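Local coordinates for protein aminoglycoside phosphotransferase (Streptomyces rimosus, PDB 6FUC) that probably confers streptomycin resistance as an ATP-dependent aminoglycoside phosphotransferase that phosphorylates the 3'' hydroxyl of the antibiotic, at residues S101-A106 and E231-D236; D217-L222 and R257-F262; L190-I195 and F226-E231. All blocks are in the same frame, centred on the assembly; numbering follows the deposited sequence. Where two conformers were deposited one is given.

Contact 1. Residues S101-A106 and E231-D236; sequences SMLRAA and ETWGDD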
ATOM      1  N   SER A 101     -14.895  -2.673  16.605  1.00 14.82           N
ATOM      2  CA  SER A 101     -14.353  -2.316  17.961  1.00 14.71           C
ATOM      3  C   SER A 101     -12.829  -2.529  18.055  1.00 13.85           C
ATOM      4  O   SER A 101     -12.122  -1.732  18.658  1.00 13.98           O
ATOM      5  CB  SER A 101     -15.008  -3.061  19.163  1.00 13.80           C
ATOM      6  OG  SER A 101     -14.481  -2.556  20.512  1.00 15.62           O
ATOM      7  N   MET A 102     -12.340  -3.553  17.418  1.00 12.87           N
ATOM      8  CA  MET A 102     -10.896  -3.768  17.337  1.00 11.70           C
ATOM      9  C   MET A 102     -10.210  -2.606  16.595  1.00 11.49           C
ATOM     10  O   MET A 102      -9.149  -2.156  17.042  1.00 12.23           O
ATOM     11  CB  MET A 102     -10.620  -5.052  16.589  1.00 11.59           C
ATOM     12  CG  MET A 102     -10.833  -6.402  17.324  0.70 11.39           C
ATOM     13  SD  MET A 102     -10.895  -7.858  16.241  0.70 12.09           S
ATOM     14  CE  MET A 102      -9.186  -8.026  15.803  0.70 12.61           C
ATOM     15  N   LEU A 103     -10.786  -2.179  15.466  1.00 11.53           N
ATOM     16  CA  LEU A 103     -10.138  -1.075  14.725  1.00 11.79           C
ATOM     17  C   LEU A 103     -10.151   0.146  15.529  1.00 11.27           C
ATOM     18  O   LEU A 103      -9.192   0.950  15.519  1.00 13.76           O
ATOM     19  CB  LEU A 103     -10.808  -0.895  13.343  1.00 13.42           C
ATOM     20  CG  LEU A 103     -10.092   0.039  12.393  1.00 13.49           C
ATOM     21  CD1 LEU A 103      -8.693  -0.485  12.040  1.00 13.73           C
ATOM     22  CD2 LEU A 103     -10.874   0.270  11.121  1.00 14.77           C
ATOM     23  N   ARG A 104     -11.264   0.386  16.266  1.00 12.08           N
ATOM     24  CA  ARG A 104     -11.236   1.475  17.161  1.00 11.44           C
ATOM     25  C   ARG A 104     -10.173   1.402  18.221  1.00 12.25           C
ATOM     26  O   ARG A 104      -9.474   2.363  18.524  1.00 13.17           O
ATOM     27  CB  ARG A 104     -12.638   1.648  17.825  1.00 12.44           C
ATOM     28  CG  ARG A 104     -12.725   2.719  18.851  1.00 12.71           C
ATOM     29  CD  ARG A 104     -12.535   4.037  18.231  1.00 13.40           C
ATOM     30  NE  ARG A 104     -12.699   5.133  19.172  1.00 14.53           N
ATOM     31  CZ  ARG A 104     -13.836   5.639  19.525  1.00 13.53           C
ATOM     32  NH1 ARG A 104     -14.991   5.203  19.045  1.00 14.97           N
ATOM     33  NH2 ARG A 104     -13.869   6.707  20.319  1.00 18.39           N
ATOM     34  N   ALA A 105      -9.933   0.211  18.771  1.00 13.09           N
ATOM     35  CA  ALA A 105      -8.839   0.061  19.724  1.00 11.97           C
ATOM     36  C   ALA A 105      -7.461   0.392  19.104  1.00 13.13           C
ATOM     37  O   ALA A 105      -6.564   0.785  19.814  1.00 12.83           O
ATOM     38  CB  ALA A 105      -8.768  -1.382  20.284  1.00 13.29           C
ATOM     39  N   ALA A 106      -7.301   0.109  17.842  1.00 11.19           N
ATOM     40  CA  ALA A 106      -6.049   0.326  17.126  1.00 10.51           C
ATOM     41  C   ALA A 106      -5.947   1.719  16.505  1.00 10.43           C
ATOM     42  O   ALA A 106      -4.914   2.048  15.922  1.00 11.16           O
ATOM     43  CB  ALA A 106      -5.923  -0.701  16.030  1.00  9.99           C
ATOM     44  N   GLU A 231     -15.216   1.655   5.556  1.00 15.53           N
ATOM     45  CA  GLU A 231     -15.921   0.399   5.354  1.00 17.53           C
ATOM     46  C   GLU A 231     -16.159  -0.348   6.651  1.00 16.89           C
ATOM     47  O   GLU A 231     -17.214  -0.947   6.867  1.00 17.51           O
ATOM     48  CB  GLU A 231     -15.250  -0.506   4.325  1.00 22.18           C
ATOM     49  CG  GLU A 231     -15.105   0.254   2.994  1.00 26.67           C
ATOM     50  N   THR A 232     -15.210  -0.309   7.553  1.00 13.75           N
ATOM     51  CA  THR A 232     -15.397  -0.920   8.859  1.00 14.26           C
ATOM     52  C   THR A 232     -16.374  -0.162   9.731  1.00 14.08           C
ATOM     53  O   THR A 232     -17.159  -0.808  10.475  1.00 15.63           O
ATOM     54  CB  THR A 232     -14.016  -1.106   9.503  1.00 14.02           C
ATOM     55  OG1 THR A 232     -13.285  -1.971   8.663  1.00 16.43           O
ATOM     56  CG2 THR A 232     -14.121  -1.668  10.908  1.00 15.53           C
ATOM     57  N   TRP A 233     -16.332   1.168   9.715  1.00 16.05           N
ATOM     58  CA  TRP A 233     -17.257   1.857  10.610  1.00 16.10           C
ATOM     59  C   TRP A 233     -18.720   1.584  10.203  1.00 17.26           C
ATOM     60  O   TRP A 233     -19.616   1.619  11.080  1.00 18.62           O
ATOM     61  CB  TRP A 233     -17.008   3.306  10.558  1.00 17.23           C
ATOM     62  CG  TRP A 233     -15.570   3.792  10.732  1.00 17.60           C
ATOM     63  CD1 TRP A 233     -14.960   4.803   9.980  1.00 19.58           C
ATOM     64  CD2 TRP A 233     -14.571   3.303  11.621  1.00 16.72           C
ATOM     65  NE1 TRP A 233     -13.685   5.009  10.452  1.00 19.36           N
ATOM     66  CE2 TRP A 233     -13.388   4.072  11.403  1.00 16.94           C
ATOM     67  CE3 TRP A 233     -14.536   2.284  12.556  1.00 15.89           C
ATOM     68  CZ2 TRP A 233     -12.240   3.897  12.134  1.00 18.58           C
ATOM     69  CZ3 TRP A 233     -13.372   2.111  13.289  1.00 17.58           C
ATOM     70  CH2 TRP A 233     -12.240   2.925  13.082  1.00 18.82           C
ATOM     71  N   GLY A 234     -19.015   1.299   8.959  1.00 23.14           N
ATOM     72  CA  GLY A 234     -20.408   0.830   8.595  1.00 26.66           C
ATOM     73  C   GLY A 234     -21.531   1.751   8.999  1.00 25.46           C
ATOM     74  O   GLY A 234     -21.413   2.957   8.756  1.00 30.79           O
ATOM     75  N   ASP A 235     -22.582   1.183   9.628  1.00 23.12           N
ATOM     76  CA  ASP A 235     -23.806   1.941  10.059  1.00 24.94           C
ATOM     77  C   ASP A 235     -23.588   2.826  11.294  1.00 22.30           C
ATOM     78  O   ASP A 235     -24.509   3.577  11.694  1.00 25.50           O
ATOM     79  CB  ASP A 235     -25.033   1.008  10.431  1.00 29.32           C
ATOM     80  CG  ASP A 235     -25.620   0.259   9.289  1.00 27.36           C
ATOM     81  OD1 ASP A 235     -25.498   0.730   8.157  1.00 32.12           O
ATOM     82  OD2 ASP A 235     -26.251  -0.811   9.557  1.00 37.58           O
ATOM     83  N   ASP A 236     -22.403   2.810  11.901  1.00 18.49           N
ATOM     84  CA  ASP A 236     -22.155   3.598  13.086  1.00 15.51           C
ATOM     85  C   ASP A 236     -21.897   5.055  12.701  1.00 15.71           C
ATOM     86  O   ASP A 236     -20.750   5.487  12.571  1.00 18.43           O
ATOM     87  CB  ASP A 236     -20.952   3.034  13.845  1.00 14.44           C
ATOM     88  CG  ASP A 236     -20.642   3.735  15.143  1.00 13.56           C
ATOM     89  OD1 ASP A 236     -21.249   4.802  15.476  1.00 14.97           O
ATOM     90  OD2 ASP A 236     -19.784   3.208  15.893  1.00 14.38           O
TER

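Contact 2. Residues D217-L222 and R257-F262; sequences DPYADL and RDRERF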
ATOM      1  N   ASP A 217       2.922  13.472  -0.757  1.00  7.30           N
ATOM      2  CA  ASP A 217       2.057  14.178   0.158  1.00  7.19           C
ATOM      3  C   ASP A 217       1.485  13.168   1.185  1.00  7.17           C
ATOM      4  O   ASP A 217       1.081  12.074   0.773  1.00  7.57           O
ATOM      5  CB  ASP A 217       0.935  14.820  -0.678  1.00  7.90           C
ATOM      6  CG  ASP A 217      -0.007  15.695   0.076  1.00  8.20           C
ATOM      7  OD1 ASP A 217      -0.568  15.303   1.117  1.00 10.55           O
ATOM      8  OD2 ASP A 217      -0.218  16.812  -0.374  1.00 11.68           O
ATOM      9  N   PRO A 218       1.414  13.528   2.475  1.00  7.71           N
ATOM     10  CA  PRO A 218       0.833  12.548   3.426  1.00  7.93           C
ATOM     11  C   PRO A 218      -0.560  12.060   3.072  1.00  7.75           C
ATOM     12  O   PRO A 218      -0.940  10.971   3.482  1.00  8.31           O
ATOM     13  CB  PRO A 218       0.843  13.309   4.732  1.00  9.85           C
ATOM     14  CG  PRO A 218       0.942  14.761   4.380  1.00 10.08           C
ATOM     15  CD  PRO A 218       1.803  14.780   3.120  1.00  8.82           C
ATOM     16  N   TYR A 219      -1.357  12.893   2.390  1.00  7.74           N
ATOM     17  CA  TYR A 219      -2.698  12.409   1.965  1.00  8.31           C
ATOM     18  C   TYR A 219      -2.695  11.279   0.966  1.00  8.11           C
ATOM     19  O   TYR A 219      -3.706  10.618   0.817  1.00  9.01           O
ATOM     20  CB  TYR A 219      -3.564  13.609   1.492  1.00  9.39           C
ATOM     21  CG  TYR A 219      -4.116  14.374   2.637  1.00 10.74           C
ATOM     22  CD1 TYR A 219      -5.152  13.853   3.375  1.00 13.53           C
ATOM     23  CD2 TYR A 219      -3.573  15.544   3.078  1.00 13.30           C
ATOM     24  CE1 TYR A 219      -5.653  14.494   4.475  1.00 19.19           C
ATOM     25  CE2 TYR A 219      -4.090  16.242   4.200  1.00 16.05           C
ATOM     26  CZ  TYR A 219      -5.086  15.666   4.926  1.00 19.83           C
ATOM     27  OH  TYR A 219      -5.600  16.285   6.040  1.00 30.06           O
ATOM     28  N   ALA A 220      -1.558  11.024   0.291  1.00  7.88           N
ATOM     29  CA  ALA A 220      -1.473   9.837  -0.535  1.00  8.34           C
ATOM     30  C   ALA A 220      -1.728   8.598   0.311  1.00  8.15           C
ATOM     31  O   ALA A 220      -2.259   7.587  -0.198  1.00  9.17           O
ATOM     32  CB  ALA A 220      -0.132   9.755  -1.250  1.00  9.25           C
ATOM     33  N   ASP A 221      -1.278   8.618   1.547  1.00  7.74           N
ATOM     34  CA  ASP A 221      -1.530   7.579   2.534  1.00  7.82           C
ATOM     35  C   ASP A 221      -2.835   7.786   3.259  1.00  7.90           C
ATOM     36  O   ASP A 221      -3.654   6.840   3.350  1.00  8.89           O
ATOM     37  CB  ASP A 221      -0.371   7.536   3.565  1.00  7.96           C
ATOM     38  CG  ASP A 221       0.845   6.727   3.208  1.00  7.98           C
ATOM     39  OD1 ASP A 221       0.905   6.149   2.116  1.00  8.12           O
ATOM     40  OD2 ASP A 221       1.768   6.727   4.062  1.00  7.87           O
ATOM     41  N   LEU A 222      -3.098   8.962   3.805  1.00  8.18           N
ATOM     42  CA  LEU A 222      -4.260   9.131   4.658  1.00  8.83           C
ATOM     43  C   LEU A 222      -5.574   8.924   3.897  1.00  9.27           C
ATOM     44  O   LEU A 222      -6.532   8.412   4.454  1.00  9.51           O
ATOM     45  CB  LEU A 222      -4.265  10.452   5.348  1.00  9.26           C
ATOM     46  CG  LEU A 222      -3.054  10.766   6.249  1.00 10.93           C
ATOM     47  CD1 LEU A 222      -3.185  12.156   6.847  1.00 14.77           C
ATOM     48  CD2 LEU A 222      -2.872   9.619   7.264  1.00 15.73           C
ATOM     49  N   ARG A 257     -10.120  18.277   2.839  1.00 15.27           N
ATOM     50  CA  ARG A 257     -10.914  17.287   2.139  1.00 16.86           C
ATOM     51  C   ARG A 257     -10.686  17.275   0.632  1.00 14.42           C
ATOM     52  O   ARG A 257     -10.755  16.206   0.086  1.00 14.80           O
ATOM     53  CB  ARG A 257     -12.392  17.448   2.521  1.00 27.53           C
ATOM     54  CG  ARG A 257     -12.655  17.171   4.011  1.00 28.28           C
ATOM     55  CD  ARG A 257     -12.064  15.957   4.645  1.00 27.25           C
ATOM     56  NE  ARG A 257     -12.693  15.576   5.871  1.00 34.45           N
ATOM     57  CZ  ARG A 257     -12.634  14.362   6.423  1.00 36.88           C
ATOM     58  NH1 ARG A 257     -11.896  13.344   5.884  1.00 36.65           N
ATOM     59  NH2 ARG A 257     -13.303  14.166   7.565  1.00 41.76           N
ATOM     60  N   ASP A 258     -10.465  18.402  -0.035  1.00 14.82           N
ATOM     61  CA  ASP A 258     -10.229  18.371  -1.458  1.00 17.16           C
ATOM     62  C   ASP A 258      -8.937  17.657  -1.777  1.00 13.55           C
ATOM     63  O   ASP A 258      -8.838  16.939  -2.737  1.00 13.88           O
ATOM     64  CB  ASP A 258     -10.199  19.805  -2.055  1.00 20.13           C
ATOM     65  CG  ASP A 258     -11.506  20.506  -1.982  1.00 25.80           C
ATOM     66  OD1 ASP A 258     -12.570  19.898  -1.730  1.00 30.73           O
ATOM     67  OD2 ASP A 258     -11.459  21.741  -2.177  1.00 32.48           O
ATOM     68  N   ARG A 259      -7.900  17.925  -0.992  1.00 13.28           N
ATOM     69  CA  ARG A 259      -6.633  17.286  -1.209  1.00 13.90           C
ATOM     70  C   ARG A 259      -6.786  15.731  -0.973  1.00 12.14           C
ATOM     71  O   ARG A 259      -6.287  14.928  -1.712  1.00 13.19           O
ATOM     72  CB  ARG A 259      -5.613  17.920  -0.286  1.00 15.51           C
ATOM     73  CG  ARG A 259      -4.348  17.113  -0.568  0.50 12.15           C
ATOM     74  CD  ARG A 259      -3.097  17.911  -0.313  0.50 10.35           C
ATOM     75  NE  ARG A 259      -3.304  18.734   0.873  0.50 10.37           N
ATOM     76  CZ  ARG A 259      -2.367  19.064   1.740  0.50 14.37           C
ATOM     77  NH1 ARG A 259      -2.704  19.870   2.734  0.50 17.78           N
ATOM     78  NH2 ARG A 259      -1.120  18.598   1.655  0.50 12.20           N
ATOM     79  N   GLU A 260      -7.460  15.349   0.126  1.00 11.19           N
ATOM     80  CA  GLU A 260      -7.716  13.955   0.423  1.00 11.89           C
ATOM     81  C   GLU A 260      -8.435  13.257  -0.750  1.00 10.89           C
ATOM     82  O   GLU A 260      -8.079  12.169  -1.178  1.00 12.02           O
ATOM     83  CB  GLU A 260      -8.496  13.845   1.698  1.00 12.79           C
ATOM     84  CG  GLU A 260      -8.815  12.416   2.132  1.00 13.57           C
ATOM     85  CD  GLU A 260      -9.805  12.309   3.263  1.00 17.30           C
ATOM     86  OE1 GLU A 260     -10.073  13.302   3.975  1.00 22.96           O
ATOM     87  OE2 GLU A 260     -10.374  11.228   3.487  1.00 17.64           O
ATOM     88  N   ARG A 261      -9.507  13.919  -1.204  1.00 11.14           N
ATOM     89  CA  ARG A 261     -10.320  13.337  -2.269  1.00 11.50           C
ATOM     90  C   ARG A 261      -9.537  13.177  -3.571  1.00 10.30           C
ATOM     91  O   ARG A 261      -9.768  12.248  -4.329  1.00 10.91           O
ATOM     92  CB  ARG A 261     -11.605  14.181  -2.434  1.00 15.98           C
ATOM     93  CG  ARG A 261     -12.777  13.784  -1.563  1.00 24.19           C
ATOM     94  CD  ARG A 261     -14.023  14.617  -1.915  0.50 26.48           C
ATOM     95  NE  ARG A 261     -14.318  14.501  -3.348  0.50 34.63           N
ATOM     96  CZ  ARG A 261     -14.133  15.456  -4.258  0.50 43.68           C
ATOM     97  NH1 ARG A 261     -13.661  16.647  -3.898  0.50 45.78           N
ATOM     98  NH2 ARG A 261     -14.433  15.216  -5.535  0.50 35.15           N
ATOM     99  N   PHE A 262      -8.645  14.148  -3.860  1.00 10.02           N
ATOM    100  CA  PHE A 262      -7.825  14.052  -5.051  1.00  9.55           C
ATOM    101  C   PHE A 262      -7.050  12.718  -5.001  1.00  8.87           C
ATOM    102  O   PHE A 262      -6.995  12.001  -5.998  1.00  8.96           O
ATOM    103  CB  PHE A 262      -6.876  15.246  -5.107  1.00  9.56           C
ATOM    104  CG  PHE A 262      -5.896  15.238  -6.231  1.00  8.92           C
ATOM    105  CD1 PHE A 262      -6.191  15.736  -7.474  1.00  8.68           C
ATOM    106  CD2 PHE A 262      -4.659  14.649  -6.060  1.00  9.08           C
ATOM    107  CE1 PHE A 262      -5.262  15.688  -8.515  1.00  9.62           C
ATOM    108  CE2 PHE A 262      -3.738  14.589  -7.094  1.00 10.11           C
ATOM    109  CZ  PHE A 262      -4.041  15.136  -8.304  1.00 10.24           C
TER

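Contact 3. Residues L190-I195 and F226-E231; sequences LCLPNI and FATARE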
ATOM      1  N   LEU A 190      -1.513   2.697   1.671  1.00  7.77           N
ATOM      2  CA  LEU A 190      -1.883   2.602   3.125  1.00  8.23           C
ATOM      3  C   LEU A 190      -3.371   2.281   3.258  1.00  8.43           C
ATOM      4  O   LEU A 190      -4.109   2.963   3.982  1.00 10.55           O
ATOM      5  CB  LEU A 190      -1.446   3.804   3.891  1.00  8.96           C
ATOM      6  CG  LEU A 190      -1.460   3.613   5.433  1.00  9.98           C
ATOM      7  CD1 LEU A 190      -0.384   2.604   5.864  1.00 11.11           C
ATOM      8  CD2 LEU A 190      -1.258   4.941   6.127  1.00 12.35           C
ATOM      9  N   CYS A 191      -3.814   1.210   2.594  1.00  9.62           N
ATOM     10  CA  CYS A 191      -5.115   0.645   2.867  1.00  9.61           C
ATOM     11  C   CYS A 191      -5.021  -0.245   4.087  1.00 10.23           C
ATOM     12  O   CYS A 191      -3.949  -0.812   4.404  1.00  9.58           O
ATOM     13  CB  CYS A 191      -5.580  -0.126   1.671  1.00 11.57           C
ATOM     14  SG  CYS A 191      -4.508  -1.318   1.014  0.80 13.36           S
ATOM     15  N   LEU A 192      -6.153  -0.514   4.744  1.00 10.89           N
ATOM     16  CA  LEU A 192      -6.152  -1.354   5.957  1.00 11.49           C
ATOM     17  C   LEU A 192      -5.479  -2.717   5.850  1.00 10.03           C
ATOM     18  O   LEU A 192      -4.850  -3.131   6.811  1.00 10.51           O
ATOM     19  CB  LEU A 192      -7.575  -1.563   6.491  1.00 14.49           C
ATOM     20  CG  LEU A 192      -8.262  -0.376   7.115  1.00 18.14           C
ATOM     21  CD1 LEU A 192      -9.608  -0.825   7.648  1.00 23.98           C
ATOM     22  CD2 LEU A 192      -7.440   0.259   8.234  1.00 19.00           C
ATOM     23  N   PRO A 193      -5.564  -3.422   4.704  1.00 10.06           N
ATOM     24  CA  PRO A 193      -4.910  -4.710   4.635  1.00 10.32           C
ATOM     25  C   PRO A 193      -3.417  -4.643   4.897  1.00  9.31           C
ATOM     26  O   PRO A 193      -2.811  -5.673   5.224  1.00 10.24           O
ATOM     27  CB  PRO A 193      -5.182  -5.194   3.190  1.00 12.06           C
ATOM     28  CG  PRO A 193      -6.537  -4.575   2.897  1.00 13.01           C
ATOM     29  CD  PRO A 193      -6.441  -3.214   3.520  1.00 11.59           C
ATOM     30  N   ASN A 194      -2.812  -3.490   4.660  1.00  8.11           N
ATOM     31  CA  ASN A 194      -1.350  -3.352   4.721  1.00  8.22           C
ATOM     32  C   ASN A 194      -0.835  -2.923   6.074  1.00  7.95           C
ATOM     33  O   ASN A 194       0.380  -2.693   6.240  1.00  8.30           O
ATOM     34  CB  ASN A 194      -0.848  -2.517   3.564  1.00  7.90           C
ATOM     35  CG  ASN A 194      -1.105  -3.167   2.255  1.00  7.73           C
ATOM     36  OD1 ASN A 194      -1.177  -4.408   2.170  1.00  9.39           O
ATOM     37  ND2 ASN A 194      -1.155  -2.390   1.182  1.00  9.05           N
ATOM     38  N   ILE A 195      -1.725  -2.841   7.054  1.00  7.77           N
ATOM     39  CA  ILE A 195      -1.360  -2.503   8.453  1.00  7.86           C
ATOM     40  C   ILE A 195      -1.686  -3.765   9.258  1.00  8.23           C
ATOM     41  O   ILE A 195      -2.823  -4.184   9.311  1.00 10.01           O
ATOM     42  CB  ILE A 195      -2.153  -1.299   8.969  1.00  8.89           C
ATOM     43  CG1 ILE A 195      -1.980  -0.084   8.042  1.00  9.60           C
ATOM     44  CG2 ILE A 195      -1.769  -1.033  10.387  1.00 11.35           C
ATOM     45  CD1 ILE A 195      -2.867   1.035   8.395  1.00 12.88           C
ATOM     46  N   PHE A 226      -8.281   6.317   5.439  1.00  9.99           N
ATOM     47  CA  PHE A 226      -9.588   6.760   5.857  1.00 10.81           C
ATOM     48  C   PHE A 226     -10.676   6.081   5.051  1.00 11.58           C
ATOM     49  O   PHE A 226     -11.716   5.689   5.654  1.00 12.43           O
ATOM     50  CB  PHE A 226      -9.729   8.264   5.724  1.00 10.93           C
ATOM     51  CG  PHE A 226      -8.882   9.070   6.646  1.00 11.52           C
ATOM     52  CD1 PHE A 226      -8.303   8.522   7.743  1.00 12.89           C
ATOM     53  CD2 PHE A 226      -8.747  10.450   6.451  1.00 13.80           C
ATOM     54  CE1 PHE A 226      -7.562   9.280   8.624  1.00 15.09           C
ATOM     55  CE2 PHE A 226      -8.009  11.211   7.302  1.00 15.62           C
ATOM     56  CZ  PHE A 226      -7.402  10.650   8.424  1.00 16.52           C
ATOM     57  N   ALA A 227     -10.522   5.961   3.741  1.00 10.99           N
ATOM     58  CA  ALA A 227     -11.608   5.355   2.932  1.00 11.43           C
ATOM     59  C   ALA A 227     -11.784   3.901   3.296  1.00 11.86           C
ATOM     60  O   ALA A 227     -12.901   3.425   3.397  1.00 13.67           O
ATOM     61  CB  ALA A 227     -11.241   5.511   1.467  1.00 12.31           C
ATOM     62  N   THR A 228     -10.689   3.169   3.496  1.00 11.23           N
ATOM     63  CA  THR A 228     -10.841   1.755   3.835  1.00 11.26           C
ATOM     64  C   THR A 228     -11.362   1.563   5.248  1.00 12.72           C
ATOM     65  O   THR A 228     -12.164   0.680   5.515  1.00 14.30           O
ATOM     66  CB  THR A 228      -9.601   0.945   3.507  1.00 12.28           C
ATOM     67  OG1 THR A 228      -8.437   1.430   4.229  1.00 11.09           O
ATOM     68  CG2 THR A 228      -9.324   0.936   2.042  1.00 13.10           C
ATOM     69  N   ALA A 229     -11.012   2.434   6.163  1.00 11.81           N
ATOM     70  CA  ALA A 229     -11.614   2.339   7.493  1.00 12.17           C
ATOM     71  C   ALA A 229     -13.098   2.689   7.504  1.00 14.08           C
ATOM     72  O   ALA A 229     -13.805   2.117   8.323  1.00 14.15           O
ATOM     73  CB  ALA A 229     -10.939   3.313   8.418  1.00 12.60           C
ATOM     74  N   ARG A 230     -13.549   3.560   6.625  1.00 14.53           N
ATOM     75  CA  ARG A 230     -14.976   3.869   6.554  1.00 16.80           C
ATOM     76  C   ARG A 230     -15.792   2.629   6.268  1.00 15.77           C
ATOM     77  O   ARG A 230     -16.913   2.514   6.740  1.00 15.66           O
ATOM     78  CB  ARG A 230     -15.273   4.961   5.498  1.00 18.98           C
ATOM     79  CG  ARG A 230     -14.943   6.389   5.925  1.00 25.32           C
ATOM     80  CD  ARG A 230     -15.370   7.559   5.021  0.50 27.34           C
ATOM     81  NE  ARG A 230     -14.770   7.639   3.684  0.50 26.25           N
ATOM     82  CZ  ARG A 230     -13.639   8.298   3.380  0.50 23.45           C
ATOM     83  NH1 ARG A 230     -12.923   8.896   4.337  0.50 26.25           N
ATOM     84  NH2 ARG A 230     -13.190   8.346   2.120  0.50 17.67           N
ATOM     85  N   GLU A 231     -15.216   1.655   5.556  1.00 15.53           N
ATOM     86  CA  GLU A 231     -15.921   0.399   5.354  1.00 17.53           C
ATOM     87  C   GLU A 231     -16.159  -0.348   6.651  1.00 16.89           C
ATOM     88  O   GLU A 231     -17.214  -0.947   6.867  1.00 17.51           O
ATOM     89  CB  GLU A 231     -15.250  -0.506   4.325  1.00 22.18           C
ATOM     90  CG  GLU A 231     -15.105   0.254   2.994  1.00 26.67           C
TER

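Contact 1. Residues S101-A106 and E231-D236
Leu103 lays one of its branches on the indole of Trp233, and the contact is built round this overlap. CD2 stands 4.0 Å from the centroid of the six-membered ring of Trp233, over its face, which makes a CH-pi contact; the closest ring atom is CH2 of Trp233, 3.6 Å from Leu103 CD2. The two side chains cross at about a right angle. CG of Leu103 lies anti to the backbone N (chi1 -170°), and this torsion sends the fork of the leucine toward the facing helix.

Purely aliphatic contact adds to it. Thr232 CG2 meets Leu103 CD2 at 3.8 Å, so the same methyl is shared by a threonine branch and an aromatic face. At its rim the indole reaches the helix backbone, with Trp233 CZ3 4.0 Å from Arg104 N, near the ring plane. No hydrogen bond crosses; a branched leucine against a broad indole suits such an apolar junction.

Trp233 closes helix 219-233, and Gly234 turns the chain away with positive phi. Trp107 on helix 100-117 and Trp239 on helix 237-240 both meet the indole edge-to-face, so the indole lies between the first turns of helix 100-117 and helix 237-240.

Contact 2. Residues D217-L222 and R257-F262
Arg259 reaches Asp217 through a salt bridge, NH2 of the arginine lying 2.8 Å from OD2 of the aspartate. In the conformer described the bond is nearly straight (174°) and lies in the guanidinium plane, while it meets the carboxylate on its syn side, somewhat out of plane; the two flat groups stand almost perpendicular. The arginine leaves its helix extended and then bends at chi3 (39°), which folds the guanidinium back beside Tyr219. There CD2 of the ring sits over one guanidinium face, 3.9 Å from Arg259 NE, with the planes well tilted rather than stacked.

With chi1 near trans (-175°) the carboxylate of Asp217 swings out toward the arginine, and each oxygen has a task. While OD2 faces the arginine, OD1 accepts from Tyr219 N at 2.8 Å, a capping bond at the entry to helix 219-233. A carboxylate on a one-carbon stem can serve the neighbouring amide with one oxygen and the arginine with the other.

The Tyr219 ring projects from helix 219-233 toward helix 257-266. Its CD1 comes 3.7 Å from Glu260 CB, so the ring rests on the aliphatic stem of a glutamate whose carboxylate extends past it to Arg257, OE1 lying 2.6 Å from Arg257 NH1. The phenol hydroxyl is bound to Ala254 O in the loop before helix 257-266.

Arg259 is further engaged by Asp256 at NE and by Gln182 at NH2. With two carboxylates around one buried guanidinium, the positive charge is probably well compensated, and the ion pair ties the residues leading into helix 219-233 to the first turn of helix 257-266.

Contact 3. Residues L190-I195 and F226-E231
Leu192 overlaps Thr228 and the start of the next residue, its isobutyl group and the threonine side chain sliding past each other in opposite directions. CG of the leucine lies 3.4 Å from Thr228 OG1, and CD1 runs on to the helix backbone, 3.7 Å from Ala229 CA. The methyl of Ala229 is only loosely touched, with Leu192 CD1 to Ala229 CB at 4.4 Å; a residue as small as alanine allows the leucine to lie close to the helix backbone.

The polar bond across the contact runs from Leu192 N to Thr228 OG1, 3.0 Å long and bent to 152°. Chi1 of Thr228 (60°) places OG1 between the backbone N and the carbonyl carbon, and from there the hydroxyl also bonds to Leu224 O, one turn back in its own helix. Accepting from the loop amide and donating to a helix carbonyl, this oxygen uses both capacities of a hydroxyl; a threonine suits the place, since its hydroxyl serves both partners while its methyl packs.

Residues 190-194 belong to the HGDxxxxN signature of aminoglycoside phosphotransferases, the counterpart of the catalytic loop of protein kinases, which begins at His187 and ends at Asn194. In relatives its aspartate and asparagine serve catalysis and metal binding; here Asn194 ND2 binds Asp189 O, bridging the loop from within. The 3-10 turn 192-194 starts right where the threonine takes the amide, and Asn194 N reaches back to Cys191 O at 2.9 Å.

Thr228 presents its other branch to Cys191, CG2 lying 3.9 Å from Cys191 CB. Leu103 of helix 100-117 and Leu225 of helix 219-233 pack against the Leu192 side chain.

In the fold
All three contacts draw on helix 219-233: contact 2 at its start, contact 3 in its second half and contact 1 at its end. Contacts 1 and 3 share Glu231, have centres about 11 Å apart and touch where Leu103 CD2 meets Leu192 CD1 at 3.9 Å; contact 2 lies about 21 Å from contact 1 and about 14 Å from contact 3, centre to centre. Along the chain contact 3 is nested inside the loop closed by contact 1, whereas contact 2 crosses both. One long helix of the kinase-like fold thus joins helix 100-117, the catalytic-loop segment and helix 257-266. Near its start, Asp221 binds the backbone of His187 and Gly188, consistent with a helix that supports that loop.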